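Local coordinates for protein response regulator (Caulobacter vibrioides, PDB 3T0Y) that probably acts as a PhyR-type stress-response regulator, whose sigma-factor-like domain, the part present here, binds another protein, consistent with capture of an anti-sigma factor, at residues R29-A32 and R33-G37; Q39-G42 and D43-R47. All blocks are in the same frame, centred on the assembly; numbering follows the deposited sequence.

Interaction 1 (R29-A32 and R33-G37); sequences RRYA and RALTG
Thr36 meets Ala32 twice at a single acceptor: Ala32 O takes the hydroxyl Thr36 OG1 at 2.9 Å and the amide Thr36 N at 3.0 Å. The two donors approach from opposite faces of the carbonyl plane, the hydroxyl standing well above it, 38° out. Thr36 chi1 of 72° sets OG1 between the backbone N and the carbonyl carbon, the position from which the hydroxyl can turn back to the preceding turn of helix. The other bonds are backbone pairs one turn apart: Arg33 N to Arg29 O, 3.0 Å; Ala34 N to Arg30 O, 3.1 Å; Leu35 N to Tyr31 O, 2.8 Å. These belong to the final turns of helix 25-36, in the sigma2-type part of the PhyR sigma-like domain. Gly37 leaves helical geometry with positive phi, yet its N still reaches Arg33 O at 3.0 Å. The apolar part is made by Tyr31 and Leu35, whose side chains run alongside each other. Both put CG opposite the backbone N, Tyr31 with chi1 of 173°, and Leu35 CB lies over one face of the phenol ring. Farther along, Leu35 CD2 comes within 3.9 Å of Tyr31 OH, a buried hydroxyl for which the model has no polar partner. The ring also meets that of Tyr71. Ala32 CB turns to helix 39-54, against Val46, and to Phe74 on helix 66-80. Two of the charged side chains find their partners outside this chain: Arg30 makes salt bridges with Glu107 of the second subunit and with an acidic side chain of the other protein's chain, and Arg33 with Asp84 of the second subunit.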
loop_
_atom_site.group_PDB
_atom_site.type_symbol
_atom_site.label_atom_id
_atom_site.label_comp_id
_atom_site.label_asym_id
_atom_site.label_seq_id
_atom_site.Cartn_x
_atom_site.Cartn_y
_atom_site.Cartn_z
ATOM N N ARG C 29 -8.728 -6.697 6.945
ATOM C CA ARG C 29 -8.111 -6.513 5.629
ATOM C C ARG C 29 -8.983 -5.632 4.779
ATOM O O ARG C 29 -8.477 -4.821 3.992
ATOM C CB ARG C 29 -7.892 -7.826 4.886
ATOM C CG ARG C 29 -6.939 -8.786 5.531
ATOM C CD ARG C 29 -6.768 -10.014 4.625
ATOM N NE ARG C 29 -5.909 -9.744 3.471
ATOM C CZ ARG C 29 -6.076 -10.272 2.261
ATOM N NH1 ARG C 29 -7.096 -11.091 2.027
ATOM N NH2 ARG C 29 -5.228 -9.969 1.279
ATOM N N ARG C 30 -10.296 -5.815 4.904
ATOM C CA ARG C 30 -11.222 -4.994 4.145
ATOM C C ARG C 30 -11.025 -3.542 4.554
ATOM O O ARG C 30 -10.930 -2.668 3.708
ATOM C CB ARG C 30 -12.680 -5.406 4.378
ATOM C CG ARG C 30 -13.676 -4.497 3.650
ATOM C CD ARG C 30 -15.110 -4.784 4.038
ATOM N NE ARG C 30 -15.255 -4.767 5.482
ATOM C CZ ARG C 30 -16.312 -5.210 6.141
ATOM N NH1 ARG C 30 -17.346 -5.723 5.485
ATOM N NH2 ARG C 30 -16.313 -5.168 7.463
ATOM N N TYR C 31 -10.963 -3.292 5.858
ATOM C CA TYR C 31 -10.845 -1.924 6.342
ATOM C C TYR C 31 -9.516 -1.324 5.876
ATOM O O TYR C 31 -9.470 -0.203 5.369
ATOM C CB TYR C 31 -10.944 -1.892 7.859
ATOM C CG TYR C 31 -10.658 -0.544 8.453
ATOM C CD1 TYR C 31 -11.530 0.518 8.246
ATOM C CD2 TYR C 31 -9.516 -0.324 9.221
ATOM C CE1 TYR C 31 -11.277 1.765 8.773
ATOM C CE2 TYR C 31 -9.256 0.920 9.763
ATOM C CZ TYR C 31 -10.156 1.967 9.531
ATOM O OH TYR C 31 -9.943 3.215 10.070
ATOM N N ALA C 32 -8.445 -2.097 6.044
ATOM C CA ALA C 32 -7.097 -1.667 5.718
ATOM C C ALA C 32 -7.019 -1.197 4.284
ATOM O O ALA C 32 -6.469 -0.125 3.997
ATOM C CB ALA C 32 -6.108 -2.834 5.962
ATOM N N ARG C 33 -7.604 -1.991 3.383
ATOM C CA ARG C 33 -7.565 -1.715 1.951
ATOM C C ARG C 33 -8.386 -0.470 1.641
ATOM O O ARG C 33 -7.973 0.370 0.851
ATOM C CB ARG C 33 -8.023 -2.951 1.150
ATOM C CG ARG C 33 -9.110 -2.763 0.057
ATOM C CD ARG C 33 -8.668 -1.880 -1.099
ATOM N NE ARG C 33 -9.143 -2.223 -2.454
ATOM C CZ ARG C 33 -10.038 -3.161 -2.791
ATOM N NH1 ARG C 33 -10.650 -3.907 -1.879
ATOM N NH2 ARG C 33 -10.334 -3.342 -4.078
ATOM N N ALA C 34 -9.530 -0.320 2.293
ATOM C CA ALA C 34 -10.383 0.813 1.982
ATOM C C ALA C 34 -9.727 2.095 2.487
ATOM O O ALA C 34 -9.851 3.155 1.865
ATOM C CB ALA C 34 -11.758 0.624 2.607
ATOM N N LEU C 35 -9.029 1.994 3.618
ATOM C CA LEU C 35 -8.454 3.170 4.259
ATOM C C LEU C 35 -7.213 3.629 3.541
ATOM O O LEU C 35 -7.029 4.828 3.350
ATOM C CB LEU C 35 -8.129 2.910 5.738
ATOM C CG LEU C 35 -7.401 4.033 6.498
ATOM C CD1 LEU C 35 -8.350 5.223 6.811
ATOM C CD2 LEU C 35 -6.764 3.518 7.785
ATOM N N THR C 36 -6.380 2.687 3.100
ATOM C CA THR C 36 -5.045 3.040 2.639
ATOM C C THR C 36 -4.819 2.948 1.118
ATOM O O THR C 36 -3.766 3.347 0.629
ATOM C CB THR C 36 -3.978 2.190 3.338
ATOM O OG1 THR C 36 -4.051 0.857 2.827
ATOM C CG2 THR C 36 -4.196 2.184 4.862
ATOM N N GLY C 37 -5.792 2.419 0.378
ATOM C CA GLY C 37 -5.778 2.574 -1.059
ATOM C C GLY C 37 -5.716 1.339 -1.918
ATOM O O GLY C 37 -6.172 1.371 -3.064
#

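Interaction 2 (Q39-G42 and D43-R47); sequences QATG and DHYVR
Gln39 and Asp43, one turn apart, are joined through both main chain and side chains. Asp43 N donates to Gln39 O at 2.7 Å, and Gln39 NE2 returns a bond to Asp43 OD1 at 3.1 Å. The amide comes to that oxygen from above the carboxylate, 45° out of its plane, although the two flat groups differ in tilt by only 29°. Gln39 reaches it by bending at chi2, 60°, which turns the amide along the helix toward Asp43. Its NE2 probably also bonds Arg29 O, and a salt bridge from Arg29 to Asp43 OD2 gives the carboxylate a second partner, which probably steadies its negative charge. Thr41 and Tyr45 form a second, apolar pair: they point the same way, with Thr41 CG2 4.0 Å from Tyr45 CE2. His44 CD2 stands over the centre of the tyrosine ring, 3.8 Å above its plane. Val46 CG2 packs closely on Gly42 O, 3.1 Å away, while Val46 N bonds the same oxygen. Water 1 accepts from Arg47 NH1 at 2.7 Å and donates to Ala40 O at 3.2 Å, linking the arginine to the first turn. The water lies at the edge of the guanidinium, in its plane, and one face of that group rests on Asp43 O and His44 CA; its NH2 forms a salt bridge with Asp38 of the second subunit. Farther out, Asp38 and Arg98 hold Thr41 OG1, and Tyr45 OH and Ser81 OG are hydrogen-bonded. Within the sigma2-type part of the all-helical PhyR sigma-like domain, Val46 and Tyr45 of helix 39-54 lie against Ala32 and Thr36 of helix 25-36 and Phe74 of helix 66-80; the Trp78 ring meets Tyr45 edge-to-face.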
loop_
_atom_site.group_PDB
_atom_site.type_symbol
_atom_site.label_atom_id
_atom_site.label_comp_id
_atom_site.label_asym_id
_atom_site.label_seq_id
_atom_site.Cartn_x
_atom_site.Cartn_y
_atom_site.Cartn_z
ATOM N N GLN C 39 -4.798 -3.373 -1.534
ATOM C CA GLN C 39 -4.640 -4.517 -0.641
ATOM C C GLN C 39 -3.200 -4.664 -0.175
ATOM O O GLN C 39 -2.955 -5.070 0.957
ATOM C CB GLN C 39 -5.106 -5.814 -1.319
ATOM C CG GLN C 39 -5.516 -6.910 -0.332
ATOM C CD GLN C 39 -6.679 -6.472 0.576
ATOM O OE1 GLN C 39 -7.835 -6.406 0.136
ATOM N NE2 GLN C 39 -6.366 -6.152 1.846
ATOM N N ALA C 40 -2.250 -4.330 -1.039
ATOM C CA ALA C 40 -0.835 -4.415 -0.666
ATOM C C ALA C 40 -0.503 -3.458 0.474
ATOM O O ALA C 40 0.113 -3.844 1.472
ATOM C CB ALA C 40 0.059 -4.131 -1.864
ATOM N N THR C 41 -0.914 -2.202 0.316
ATOM C CA THR C 41 -0.731 -1.209 1.353
ATOM C C THR C 41 -1.499 -1.636 2.624
ATOM O O THR C 41 -0.955 -1.568 3.744
ATOM C CB THR C 41 -1.179 0.187 0.878
ATOM O OG1 THR C 41 -0.507 0.520 -0.349
ATOM C CG2 THR C 41 -0.836 1.239 1.919
ATOM N N GLY C 42 -2.731 -2.117 2.451
ATOM C CA GLY C 42 -3.542 -2.528 3.602
ATOM C C GLY C 42 -2.928 -3.704 4.368
ATOM O O GLY C 42 -2.836 -3.693 5.600
ATOM N N ASP C 43 -2.490 -4.721 3.627
ATOM C CA ASP C 43 -1.818 -5.862 4.224
ATOM C C ASP C 43 -0.518 -5.457 4.895
ATOM O O ASP C 43 -0.129 -6.039 5.891
ATOM C CB ASP C 43 -1.562 -6.950 3.179
ATOM C CG ASP C 43 -2.846 -7.587 2.688
ATOM O OD1 ASP C 43 -3.897 -7.304 3.289
ATOM O OD2 ASP C 43 -2.816 -8.389 1.728
ATOM N N HIS C 44 0.166 -4.463 4.360
ATOM C CA HIS C 44 1.370 -3.984 5.030
ATOM C C HIS C 44 1.038 -3.541 6.459
ATOM O O HIS C 44 1.750 -3.870 7.415
ATOM C CB HIS C 44 2.011 -2.825 4.258
ATOM C CG HIS C 44 2.931 -1.990 5.098
ATOM N ND1 HIS C 44 4.189 -2.417 5.478
ATOM C CD2 HIS C 44 2.766 -0.764 5.653
ATOM C CE1 HIS C 44 4.764 -1.482 6.216
ATOM N NE2 HIS C 44 3.921 -0.471 6.341
ATOM N N TYR C 45 -0.065 -2.807 6.604
ATOM C CA TYR C 45 -0.417 -2.207 7.888
ATOM C C TYR C 45 -0.982 -3.234 8.869
ATOM O O TYR C 45 -0.758 -3.159 10.079
ATOM C CB TYR C 45 -1.395 -1.041 7.685
ATOM C CG TYR C 45 -0.697 0.249 7.342
ATOM C CD1 TYR C 45 0.110 0.887 8.285
ATOM C CD2 TYR C 45 -0.816 0.817 6.078
ATOM C CE1 TYR C 45 0.765 2.068 7.985
ATOM C CE2 TYR C 45 -0.163 2.011 5.762
ATOM C CZ TYR C 45 0.625 2.627 6.728
ATOM O OH TYR C 45 1.265 3.805 6.453
ATOM N N VAL C 46 -1.728 -4.184 8.331
ATOM C CA VAL C 46 -2.186 -5.299 9.118
ATOM C C VAL C 46 -0.996 -6.093 9.686
ATOM O O VAL C 46 -0.995 -6.470 10.864
ATOM C CB VAL C 46 -3.093 -6.239 8.282
ATOM C CG1 VAL C 46 -3.549 -7.397 9.139
ATOM C CG2 VAL C 46 -4.288 -5.464 7.723
ATOM N N ARG C 47 -0.000 -6.376 8.838
ATOM C CA ARG C 47 1.169 -7.131 9.281
ATOM C C ARG C 47 1.848 -6.390 10.422
ATOM O O ARG C 47 2.099 -6.955 11.474
ATOM C CB ARG C 47 2.163 -7.378 8.132
ATOM C CG ARG C 47 1.768 -8.520 7.191
ATOM C CD ARG C 47 2.941 -8.963 6.285
ATOM N NE ARG C 47 3.563 -7.824 5.618
ATOM C CZ ARG C 47 3.167 -7.331 4.449
ATOM N NH1 ARG C 47 2.157 -7.893 3.795
ATOM N NH2 ARG C 47 3.783 -6.274 3.931
HETATM O O HOH W 1 2.024 -6.381 1.538
#

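From the N terminus, interaction 1 comes first, in the last turns of helix 25-36, and interaction 2 follows in the opening turns of helix 39-54. Interaction 2 lies within one helix, and interaction 1 runs one residue past the end of its helix; neither spans an intervening loop, so the two are in series and neither nest nor cross. Only Asp38 separates them, and the chain turns there to set the second helix at an angle across the first, the centres of the two interactions about 8 Å apart. Thr36 OG1 packs on Thr41 CG2 at 3.4 Å, helping to tie the two helices together. Both interactions also touch the second subunit.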